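Local coordinates for SusD homolog (Bacteroides thetaiotaomicron, PDB 4MRU), which probably binds mucin O-glycans as a SusD-like outer-membrane lipoprotein with a TPR-like helical fold, at residues V231-N235 with M325-V330; A338-W342 with G404-F408; A348-Y352 with T397-E402; L483-S488 with T498-R504. The contacts are given in a common frame with arbitrary orientation. Where two conformers were deposited one is given. Residue numbers count along the deposited sequence, not the author numbering.

In the fold
Interaction 1 is the buried contact of the four, built from aliphatic side chains and two bridging waters at the start of helix 327-339. The same helix ends in interaction 2, at the surface, where a leucine-phenylalanine contact is edged by a salt bridge. Interaction 3 touches interaction 2: A338 and L339 pack on A348, L339 also meets W400, and along the chain interaction 3 is nested inside the loop that interaction 2 closes. Partly buried, it combines tryptophan packing with a salt bridge near magnesium. Interaction 4, about 26 Å or more from the others between centres, joins a helix end to the C-terminal region mainly through backbone carbonyls, polar side chains and water.

Interaction 1: residues V231-N235 with M325-V330; sequences VIEKN and MTASEV
The loop V231-N235 runs past the first turn of helix 327-339; the nearest CA atoms are those of E233 and A327, 4.9 Å apart. V231 and I232 are extended (phi/psi -115/172 and -66/120) and direct CB toward the helix, both with chi1 m, I232 with chi2 t; E233 (-123/-16) breaks the run. I232 CG2 lies 4.0 Å from A327 CB, and I232 CD1 4.0 Å from CG of selenomethionine M325 (chi1 t). V330, chi1 also t, places CG1 3.5 Å from V231 CG2 and 3.3 Å from I232 O. A327 CB fits against the loop backbone, 3.8 Å from E233 C and K234 C. This packing joins the loop between helix 216-229 and strand 239-241 to the point where strand 322-325, its antiparallel partner, gives way to a helix. T326 is the N-cap: with chi1 in p, its OG1 accepts from E329 N at 3.2 Å. E233 and K234 turn CB away, E233 forming a salt bridge with R334. One water donates to I232 O (2.8 Å) and A327 O (2.7 Å). N235, its ND2 held by E361, brings OD1 2.6 Å from a second water, which accepts from S328 N at 3.0 Å.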
# COMPACT_ATOMS: atom_id res chain seq x y z
N VAL A 231 9.04 -13.30 -11.57
CA VAL A 231 8.68 -12.39 -10.49
C VAL A 231 9.54 -12.71 -9.27
O VAL A 231 10.28 -13.70 -9.28
CB VAL A 231 7.18 -12.46 -10.14
CG1 VAL A 231 6.33 -11.88 -11.26
CG2 VAL A 231 6.74 -13.91 -9.84
N ILE A 232 9.46 -11.86 -8.25
CA ILE A 232 10.17 -12.06 -7.00
C ILE A 232 9.62 -13.30 -6.29
O ILE A 232 8.43 -13.36 -5.96
CB ILE A 232 10.04 -10.81 -6.08
CG1 ILE A 232 10.70 -9.59 -6.72
CG2 ILE A 232 10.64 -11.07 -4.71
CD1 ILE A 232 10.32 -8.28 -6.06
N GLU A 233 10.49 -14.28 -6.05
CA GLU A 233 10.11 -15.57 -5.43
C GLU A 233 10.88 -15.89 -4.17
O GLU A 233 10.49 -16.76 -3.42
CB GLU A 233 10.29 -16.71 -6.42
CG GLU A 233 9.30 -16.69 -7.55
CD GLU A 233 9.39 -17.94 -8.44
OE1 GLU A 233 10.41 -18.13 -9.09
OE2 GLU A 233 8.44 -18.72 -8.48
N LYS A 234 11.99 -15.20 -3.95
CA LYS A 234 12.84 -15.40 -2.81
C LYS A 234 12.96 -14.11 -2.05
O LYS A 234 13.01 -13.06 -2.67
CB LYS A 234 14.27 -15.75 -3.28
CG LYS A 234 14.44 -17.05 -4.03
CD LYS A 234 15.90 -17.26 -4.43
CE LYS A 234 16.50 -16.01 -5.09
NZ LYS A 234 17.78 -16.26 -5.79
N ASN A 235 13.03 -14.18 -0.73
CA ASN A 235 13.15 -12.97 0.06
C ASN A 235 14.44 -12.15 -0.26
O ASN A 235 14.47 -10.95 -0.09
CB ASN A 235 13.09 -13.33 1.54
CG ASN A 235 11.65 -13.45 2.03
OD1 ASN A 235 10.79 -12.61 1.72
ND2 ASN A 235 11.38 -14.48 2.80
N MSE A 325 8.23 -4.23 -2.17
CA MSE A 325 7.55 -5.41 -2.69
C MSE A 325 8.31 -6.62 -2.25
O MSE A 325 9.52 -6.69 -2.39
CB MSE A 325 7.48 -5.34 -4.21
CG MSE A 325 6.89 -6.66 -4.70
SE MSE A 325 5.06 -6.68 -5.39
CE MSE A 325 5.22 -5.01 -6.44
N THR A 326 7.57 -7.60 -1.70
CA THR A 326 8.18 -8.81 -1.20
C THR A 326 7.68 -10.08 -1.89
O THR A 326 6.61 -10.13 -2.52
CB THR A 326 7.90 -9.01 0.28
OG1 THR A 326 6.49 -9.28 0.44
CG2 THR A 326 8.36 -7.80 1.08
N ALA A 327 8.49 -11.10 -1.77
CA ALA A 327 8.12 -12.45 -2.23
C ALA A 327 6.80 -12.90 -1.65
O ALA A 327 6.02 -13.53 -2.35
CB ALA A 327 9.21 -13.43 -1.87
N SER A 328 6.52 -12.61 -0.38
CA SER A 328 5.22 -12.98 0.21
C SER A 328 4.06 -12.33 -0.55
O SER A 328 3.09 -13.00 -0.90
CB SER A 328 5.15 -12.57 1.68
OG SER A 328 3.92 -12.93 2.25
N GLU A 329 4.17 -11.05 -0.84
CA GLU A 329 3.08 -10.34 -1.56
C GLU A 329 2.85 -10.97 -2.93
O GLU A 329 1.71 -11.24 -3.36
CB GLU A 329 3.36 -8.84 -1.72
CG GLU A 329 2.25 -8.12 -2.53
CD GLU A 329 2.49 -6.63 -2.92
OE1 GLU A 329 3.44 -5.97 -2.44
OE2 GLU A 329 1.68 -6.12 -3.74
N VAL A 330 3.94 -11.27 -3.63
CA VAL A 330 3.86 -11.90 -4.96
C VAL A 330 3.20 -13.28 -4.89
O VAL A 330 2.35 -13.60 -5.70
CB VAL A 330 5.26 -11.99 -5.60
CG1 VAL A 330 5.28 -12.91 -6.82
CG2 VAL A 330 5.69 -10.61 -6.01
O HOH W 1 6.85 -15.00 -4.40
O HOH W 2 8.32 -11.93 1.92

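Interaction 2: residues A338-W342 with G404-F408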
# COMPACT_ATOMS: atom_id res chain seq x y z
N ALA A 338 -4.58 -17.75 -9.13
CA ALA A 338 -4.84 -19.15 -9.31
C ALA A 338 -6.30 -19.51 -8.91
O ALA A 338 -6.97 -20.26 -9.61
CB ALA A 338 -3.83 -20.00 -8.52
N LEU A 339 -6.77 -18.91 -7.83
CA LEU A 339 -8.13 -19.08 -7.40
C LEU A 339 -9.10 -18.59 -8.47
O LEU A 339 -10.16 -19.17 -8.65
CB LEU A 339 -8.36 -18.34 -6.09
CG LEU A 339 -9.62 -18.71 -5.36
CD1 LEU A 339 -9.61 -20.15 -4.82
CD2 LEU A 339 -9.84 -17.75 -4.22
N ARG A 340 -8.69 -17.58 -9.24
CA ARG A 340 -9.50 -17.02 -10.31
C ARG A 340 -9.32 -17.79 -11.63
O ARG A 340 -9.86 -17.39 -12.66
CB ARG A 340 -9.17 -15.53 -10.52
CG ARG A 340 -9.56 -14.60 -9.39
CD ARG A 340 -9.14 -13.17 -9.65
NE ARG A 340 -9.45 -12.36 -8.49
CZ ARG A 340 -10.69 -11.94 -8.18
NH1 ARG A 340 -11.74 -12.25 -8.93
NH2 ARG A 340 -10.88 -11.25 -7.09
N LYS A 341 -8.54 -18.86 -11.60
CA LYS A 341 -8.27 -19.70 -12.76
C LYS A 341 -7.34 -19.00 -13.76
O LYS A 341 -7.30 -19.35 -14.91
CB LYS A 341 -9.58 -20.19 -13.45
CG LYS A 341 -10.55 -20.90 -12.49
CD LYS A 341 -11.64 -21.72 -13.18
CE LYS A 341 -12.81 -20.90 -13.69
NZ LYS A 341 -13.84 -20.64 -12.65
N TRP A 342 -6.58 -18.00 -13.31
CA TRP A 342 -5.54 -17.45 -14.16
C TRP A 342 -4.34 -18.40 -14.09
O TRP A 342 -4.14 -19.09 -13.06
CB TRP A 342 -5.10 -16.08 -13.69
CG TRP A 342 -6.12 -15.02 -13.76
CD1 TRP A 342 -7.44 -15.17 -14.02
CD2 TRP A 342 -5.92 -13.66 -13.50
NE1 TRP A 342 -8.09 -13.97 -13.98
CE2 TRP A 342 -7.17 -13.01 -13.67
CE3 TRP A 342 -4.81 -12.89 -13.18
CZ2 TRP A 342 -7.32 -11.65 -13.53
CZ3 TRP A 342 -4.97 -11.54 -13.04
CH2 TRP A 342 -6.21 -10.93 -13.22
N GLY A 404 -11.81 -24.97 -2.08
CA GLY A 404 -11.08 -24.22 -3.10
C GLY A 404 -11.98 -23.17 -3.72
O GLY A 404 -12.56 -22.34 -2.98
N GLU A 405 -12.11 -23.15 -5.05
CA GLU A 405 -12.99 -22.13 -5.70
C GLU A 405 -14.47 -22.31 -5.35
O GLU A 405 -15.25 -21.38 -5.60
CB GLU A 405 -12.85 -22.08 -7.22
CG GLU A 405 -13.44 -23.28 -7.94
CD GLU A 405 -13.59 -23.08 -9.46
OE1 GLU A 405 -13.47 -21.95 -9.99
OE2 GLU A 405 -13.83 -24.09 -10.14
N GLN A 406 -14.88 -23.48 -4.82
CA GLN A 406 -16.26 -23.60 -4.29
C GLN A 406 -16.47 -22.88 -2.95
O GLN A 406 -17.58 -22.86 -2.43
CB GLN A 406 -16.67 -25.05 -4.15
CG GLN A 406 -17.10 -25.69 -5.45
CD GLN A 406 -15.97 -25.98 -6.40
OE1 GLN A 406 -14.84 -26.13 -6.02
NE2 GLN A 406 -16.31 -26.07 -7.67
N ALA A 407 -15.40 -22.31 -2.39
CA ALA A 407 -15.50 -21.36 -1.30
C ALA A 407 -14.72 -20.13 -1.69
O ALA A 407 -13.79 -19.72 -1.00
CB ALA A 407 -14.97 -21.94 0.03
N PHE A 408 -15.07 -19.57 -2.84
CA PHE A 408 -14.24 -18.56 -3.48
C PHE A 408 -14.04 -17.37 -2.56
O PHE A 408 -12.93 -16.95 -2.34
CB PHE A 408 -14.84 -18.10 -4.83
CG PHE A 408 -13.99 -17.06 -5.52
CD1 PHE A 408 -12.97 -17.45 -6.37
CD2 PHE A 408 -14.18 -15.71 -5.29
CE1 PHE A 408 -12.14 -16.50 -6.95
CE2 PHE A 408 -13.38 -14.75 -5.90
CZ PHE A 408 -12.35 -15.15 -6.73
O HOH W 3 -12.59 -19.15 -9.92
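L339, in the last turn of helix 327-339, reaches the other segment with the end of its side chain. Its CG lies 3.7 Å from F408 CE1, and CD2 makes an off-centre CH-pi contact, 4.2 Å from the ring centroid, while CD1 sits 4.0 Å from G404 C and 3.9 Å from E405 N. R340 points its CB away, yet its long side chain returns so that F408 CZ lies over one face of the guanidinium, 3.7 Å from NH1; the charge itself is engaged by E336. K341 follows with positive phi, and its NZ forms a salt bridge to E405 OE1 at 3.0 Å on the exposed margin. A water reinforces this edge, donating to L339 O (2.7 Å) and to E405 OE1 (2.9 Å). The contact thus sets one helix end beside one helix start: a Schellman motif, with K341 N bonded to A338 O at 2.9 Å, terminates helix 327-339, against the short 3-10 turn that leads through the N-cap A407 into helix 408-423.

Interaction 3: residues A348-Y352 with T397-E402. With EDO (1,2-ethanediol), chain L.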
# COMPACT_ATOMS: atom_id res chain seq x y z
N ALA A 348 -3.59 -22.53 -6.01
CA ALA A 348 -3.95 -21.46 -5.09
C ALA A 348 -3.56 -21.75 -3.65
O ALA A 348 -2.93 -20.89 -3.03
CB ALA A 348 -5.45 -21.18 -5.17
N LYS A 349 -3.86 -22.94 -3.12
CA LYS A 349 -3.48 -23.26 -1.74
C LYS A 349 -1.95 -23.22 -1.53
O LYS A 349 -1.46 -22.73 -0.51
CB LYS A 349 -3.99 -24.63 -1.30
CG LYS A 349 -3.60 -25.05 0.12
CD LYS A 349 -3.95 -26.48 0.41
CE LYS A 349 -3.67 -26.82 1.87
NZ LYS A 349 -4.03 -28.22 2.23
N ASP A 350 -1.20 -23.76 -2.50
CA ASP A 350 0.25 -23.79 -2.38
C ASP A 350 0.85 -22.37 -2.37
O ASP A 350 1.74 -22.09 -1.58
CB ASP A 350 0.85 -24.64 -3.49
CG ASP A 350 0.46 -26.10 -3.33
OD1 ASP A 350 0.14 -26.49 -2.18
OD2 ASP A 350 0.45 -26.83 -4.33
N PHE A 351 0.36 -21.50 -3.24
CA PHE A 351 0.82 -20.10 -3.23
C PHE A 351 0.46 -19.40 -1.93
O PHE A 351 1.25 -18.63 -1.40
CB PHE A 351 0.24 -19.31 -4.40
CG PHE A 351 0.89 -19.65 -5.73
CD1 PHE A 351 2.27 -19.57 -5.88
CD2 PHE A 351 0.14 -20.05 -6.81
CE1 PHE A 351 2.89 -19.86 -7.10
CE2 PHE A 351 0.74 -20.37 -8.03
CZ PHE A 351 2.12 -20.29 -8.18
N TYR A 352 -0.75 -19.67 -1.43
CA TYR A 352 -1.18 -19.10 -0.17
C TYR A 352 -0.25 -19.53 0.94
O TYR A 352 0.26 -18.69 1.72
CB TYR A 352 -2.63 -19.53 0.14
CG TYR A 352 -3.14 -19.17 1.53
CD1 TYR A 352 -3.49 -17.85 1.85
CD2 TYR A 352 -3.29 -20.13 2.50
CE1 TYR A 352 -3.97 -17.53 3.10
CE2 TYR A 352 -3.79 -19.83 3.74
CZ TYR A 352 -4.12 -18.52 4.04
OH TYR A 352 -4.62 -18.26 5.27
N THR A 397 -10.49 -17.58 9.28
CA THR A 397 -9.37 -18.30 9.88
C THR A 397 -8.25 -18.44 8.91
O THR A 397 -8.39 -18.20 7.69
CB THR A 397 -9.80 -19.70 10.30
OG1 THR A 397 -10.20 -20.42 9.15
CG2 THR A 397 -10.99 -19.67 11.29
N VAL A 398 -7.10 -18.86 9.42
CA VAL A 398 -5.92 -19.05 8.56
C VAL A 398 -6.00 -20.31 7.70
O VAL A 398 -5.64 -20.29 6.52
CB VAL A 398 -4.62 -19.15 9.37
CG1 VAL A 398 -3.43 -19.35 8.44
CG2 VAL A 398 -4.43 -17.90 10.23
N LYS A 399 -6.51 -21.39 8.27
CA LYS A 399 -6.50 -22.68 7.57
C LYS A 399 -7.29 -22.65 6.24
O LYS A 399 -8.46 -22.28 6.19
CB LYS A 399 -7.02 -23.79 8.49
CG LYS A 399 -6.91 -25.22 7.94
CD LYS A 399 -7.40 -26.25 8.94
CE LYS A 399 -7.19 -27.69 8.49
NZ LYS A 399 -8.00 -27.96 7.27
N TRP A 400 -6.63 -23.10 5.19
CA TRP A 400 -7.23 -23.16 3.83
C TRP A 400 -8.53 -23.98 3.79
O TRP A 400 -8.64 -25.03 4.42
CB TRP A 400 -6.20 -23.71 2.82
CG TRP A 400 -6.66 -23.68 1.39
CD1 TRP A 400 -7.20 -24.72 0.67
CD2 TRP A 400 -6.66 -22.55 0.52
NE1 TRP A 400 -7.54 -24.29 -0.58
CE2 TRP A 400 -7.18 -22.97 -0.70
CE3 TRP A 400 -6.27 -21.22 0.67
CZ2 TRP A 400 -7.31 -22.11 -1.80
CZ3 TRP A 400 -6.35 -20.36 -0.44
CH2 TRP A 400 -6.87 -20.81 -1.64
N ASN A 401 -9.52 -23.47 3.06
CA ASN A 401 -10.79 -24.15 2.91
C ASN A 401 -10.64 -25.03 1.67
O ASN A 401 -10.52 -24.52 0.58
CB ASN A 401 -11.95 -23.18 2.76
CG ASN A 401 -13.29 -23.88 2.68
OD1 ASN A 401 -13.42 -24.96 2.11
ND2 ASN A 401 -14.32 -23.24 3.20
N GLU A 402 -10.69 -26.32 1.86
CA GLU A 402 -10.36 -27.29 0.78
C GLU A 402 -11.41 -27.35 -0.33
O GLU A 402 -11.22 -28.05 -1.32
CB GLU A 402 -10.16 -28.68 1.39
CG GLU A 402 -8.99 -28.79 2.37
CD GLU A 402 -7.62 -28.53 1.77
OE1 GLU A 402 -7.40 -28.68 0.53
OE2 GLU A 402 -6.71 -28.21 2.57
C1 EDO L . -11.45 -26.43 7.86
O1 EDO L . -10.49 -26.37 6.77
C2 EDO L . -11.61 -27.82 8.46
O2 EDO L . -10.35 -28.40 8.89
O HOH W 4 -5.15 -30.11 0.11
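T397 lies in the loop that leads to helix 408-423, and its carbonyl is taken by R414 of that helix. At V398 the backbone makes the first firm link: Y352 OH donates to V398 O at 2.6 Å, the carbonyl lying near the plane of the tyrosine ring. K399 turns CB away from helix 348-363, its NZ donating to O1 (3.0 Å) and O2 (2.9 Å) of an ethanediol probably carried over from crystallisation. W400 is the centre of the contact. K349 CB stands over its five-membered ring, 3.6 Å from the centroid and 8° off the normal, a CH-pi contact; A348 CB meets CH2 of W400 at 3.8 Å, and Y352 CD2 approaches CE3 of W400 at 3.7 Å with the rings oblique. The all-trans K349 chain then extends past the indole so that its NZ forms a salt bridge with E402 OE2 at 2.7 Å; a water joins K349 NZ (3.1 Å) to E402 OE1 (2.7 Å). The K349 side chain lies about 4 Å from a bound magnesium ion and about 6 Å from the side chain of N373, a Mg2+-binding residue, so this helix-loop junction borders the metal site.

Interaction 4: residues L483-S488 with T498-R504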
# COMPACT_ATOMS: atom_id res chain seq x y z
N LEU A 483 -13.75 11.52 -13.27
CA LEU A 483 -13.96 10.68 -12.09
C LEU A 483 -15.40 10.19 -11.99
O LEU A 483 -15.64 8.99 -11.77
CB LEU A 483 -13.60 11.50 -10.84
CG LEU A 483 -13.87 10.89 -9.48
CD1 LEU A 483 -12.87 9.80 -9.16
CD2 LEU A 483 -13.77 11.98 -8.41
N ILE A 484 -16.35 11.11 -12.17
CA ILE A 484 -17.79 10.76 -12.15
C ILE A 484 -18.15 9.74 -13.25
O ILE A 484 -18.79 8.73 -12.93
CB ILE A 484 -18.66 11.99 -12.26
CG1 ILE A 484 -18.48 12.91 -11.02
CG2 ILE A 484 -20.15 11.62 -12.41
CD1 ILE A 484 -19.07 14.28 -11.19
N LYS A 485 -17.69 9.97 -14.49
CA LYS A 485 -18.01 9.09 -15.59
C LYS A 485 -17.40 7.68 -15.45
O LYS A 485 -18.05 6.68 -15.81
CB LYS A 485 -17.54 9.71 -16.91
CG LYS A 485 -18.49 10.77 -17.47
CD LYS A 485 -18.07 11.28 -18.85
CE LYS A 485 -18.50 10.33 -19.97
NZ LYS A 485 -18.39 10.89 -21.35
N GLU A 486 -16.16 7.61 -14.95
CA GLU A 486 -15.46 6.35 -14.71
C GLU A 486 -15.96 5.52 -13.53
O GLU A 486 -15.57 4.37 -13.41
CB GLU A 486 -13.99 6.59 -14.36
CG GLU A 486 -13.07 6.99 -15.47
CD GLU A 486 -11.61 6.75 -15.08
OE1 GLU A 486 -11.05 7.40 -14.14
OE2 GLU A 486 -11.02 5.92 -15.77
N SER A 487 -16.75 6.11 -12.63
CA SER A 487 -17.05 5.52 -11.33
C SER A 487 -18.24 4.58 -11.42
O SER A 487 -19.25 4.90 -12.04
CB SER A 487 -17.37 6.59 -10.29
OG SER A 487 -17.43 6.05 -8.95
N SER A 488 -18.13 3.43 -10.76
CA SER A 488 -19.28 2.55 -10.59
C SER A 488 -20.20 3.07 -9.49
O SER A 488 -21.30 2.57 -9.33
CB SER A 488 -18.81 1.14 -10.25
OG SER A 488 -18.22 1.08 -8.95
N THR A 498 -16.76 8.50 -3.43
CA THR A 498 -16.84 8.17 -4.83
C THR A 498 -15.81 7.10 -5.15
O THR A 498 -14.67 7.22 -4.73
CB THR A 498 -16.62 9.43 -5.68
OG1 THR A 498 -17.75 10.30 -5.53
CG2 THR A 498 -16.49 9.09 -7.15
N HIS A 499 -16.21 6.05 -5.87
CA HIS A 499 -15.28 4.97 -6.20
C HIS A 499 -14.36 5.39 -7.34
O HIS A 499 -14.81 5.97 -8.35
CB HIS A 499 -16.03 3.69 -6.62
CG HIS A 499 -16.74 2.98 -5.49
ND1 HIS A 499 -17.02 1.64 -5.54
CD2 HIS A 499 -17.22 3.43 -4.31
CE1 HIS A 499 -17.65 1.28 -4.42
NE2 HIS A 499 -17.78 2.35 -3.67
N VAL A 500 -13.10 5.01 -7.25
CA VAL A 500 -12.20 5.08 -8.39
C VAL A 500 -12.58 3.99 -9.40
O VAL A 500 -13.25 3.02 -9.04
CB VAL A 500 -10.69 4.99 -7.99
CG1 VAL A 500 -10.35 6.05 -6.92
CG2 VAL A 500 -10.33 3.63 -7.51
N TRP A 501 -12.05 4.11 -10.62
CA TRP A 501 -12.48 3.25 -11.73
C TRP A 501 -12.33 1.75 -11.46
O TRP A 501 -13.22 1.00 -11.81
CB TRP A 501 -11.74 3.65 -13.02
CG TRP A 501 -11.90 2.67 -14.15
CD1 TRP A 501 -13.01 2.47 -14.91
CD2 TRP A 501 -10.90 1.79 -14.64
NE1 TRP A 501 -12.76 1.48 -15.85
CE2 TRP A 501 -11.48 1.03 -15.67
CE3 TRP A 501 -9.57 1.54 -14.30
CZ2 TRP A 501 -10.76 0.08 -16.39
CZ3 TRP A 501 -8.86 0.56 -15.00
CH2 TRP A 501 -9.46 -0.13 -16.04
N TRP A 502 -11.25 1.29 -10.86
CA TRP A 502 -11.11 -0.15 -10.66
C TRP A 502 -11.96 -0.71 -9.50
O TRP A 502 -12.02 -1.92 -9.35
CB TRP A 502 -9.64 -0.59 -10.47
CG TRP A 502 -8.78 0.16 -9.45
CD1 TRP A 502 -7.74 0.95 -9.73
CD2 TRP A 502 -8.84 0.09 -8.02
NE1 TRP A 502 -7.16 1.42 -8.60
CE2 TRP A 502 -7.85 0.92 -7.52
CE3 TRP A 502 -9.68 -0.55 -7.12
CZ2 TRP A 502 -7.63 1.11 -6.18
CZ3 TRP A 502 -9.47 -0.36 -5.76
CH2 TRP A 502 -8.47 0.49 -5.31
N ASP A 503 -12.56 0.15 -8.67
CA ASP A 503 -13.29 -0.27 -7.47
C ASP A 503 -14.71 -0.56 -7.86
O ASP A 503 -15.63 0.30 -7.76
CB ASP A 503 -13.19 0.81 -6.38
CG ASP A 503 -13.90 0.44 -5.10
OD1 ASP A 503 -14.45 -0.69 -5.03
OD2 ASP A 503 -13.92 1.31 -4.17
N ARG A 504 -14.91 -1.76 -8.40
CA ARG A 504 -16.19 -2.12 -9.04
C ARG A 504 -16.78 -3.41 -8.50
O ARG A 504 -17.82 -3.83 -8.94
CB ARG A 504 -16.00 -2.28 -10.55
CG ARG A 504 -15.30 -1.13 -11.23
CD ARG A 504 -15.43 -1.20 -12.77
NE ARG A 504 -16.65 -0.52 -13.22
CZ ARG A 504 -16.76 0.80 -13.40
NH1 ARG A 504 -15.75 1.63 -13.16
NH2 ARG A 504 -17.90 1.31 -13.78
O HOH W 5 -13.93 6.91 -10.94
O HOH W 6 -18.58 3.95 -15.09
O HOH W 7 -11.26 6.82 -11.44
O HOH W 8 -15.82 2.32 -9.91
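S488 lays its CB over one face of the R504 guanidinium, 3.6 Å from NH2. The two belong to a chain reversal in which the residues after helix 473-486 loop round and return past the helix end, folding into a type I beta turn from V500 to D503. Inside the reversal, L483 CG packs on T498 CG2 at 3.9 Å, and S487 OG donates to H499 O at 2.7 Å. A water also joins that carbonyl to the helix, donating to L483 O (2.8 Å) and H499 O (2.9 Å). The E486 carboxylate takes the backbone amides of Q152 and K153 at the start of helix 152-173, while its OE1 accepts from a water that is bound by W501 N at 2.9 Å. E486 O lies near the plane of the W501 ring, 3.5 Å from CD1. H499 ND1 closes over the turn by donating to D503 O at 2.9 Å. R504 NH1 bridges both sides, donating to W501 O at 2.9 Å and to E486 O at 2.8 Å.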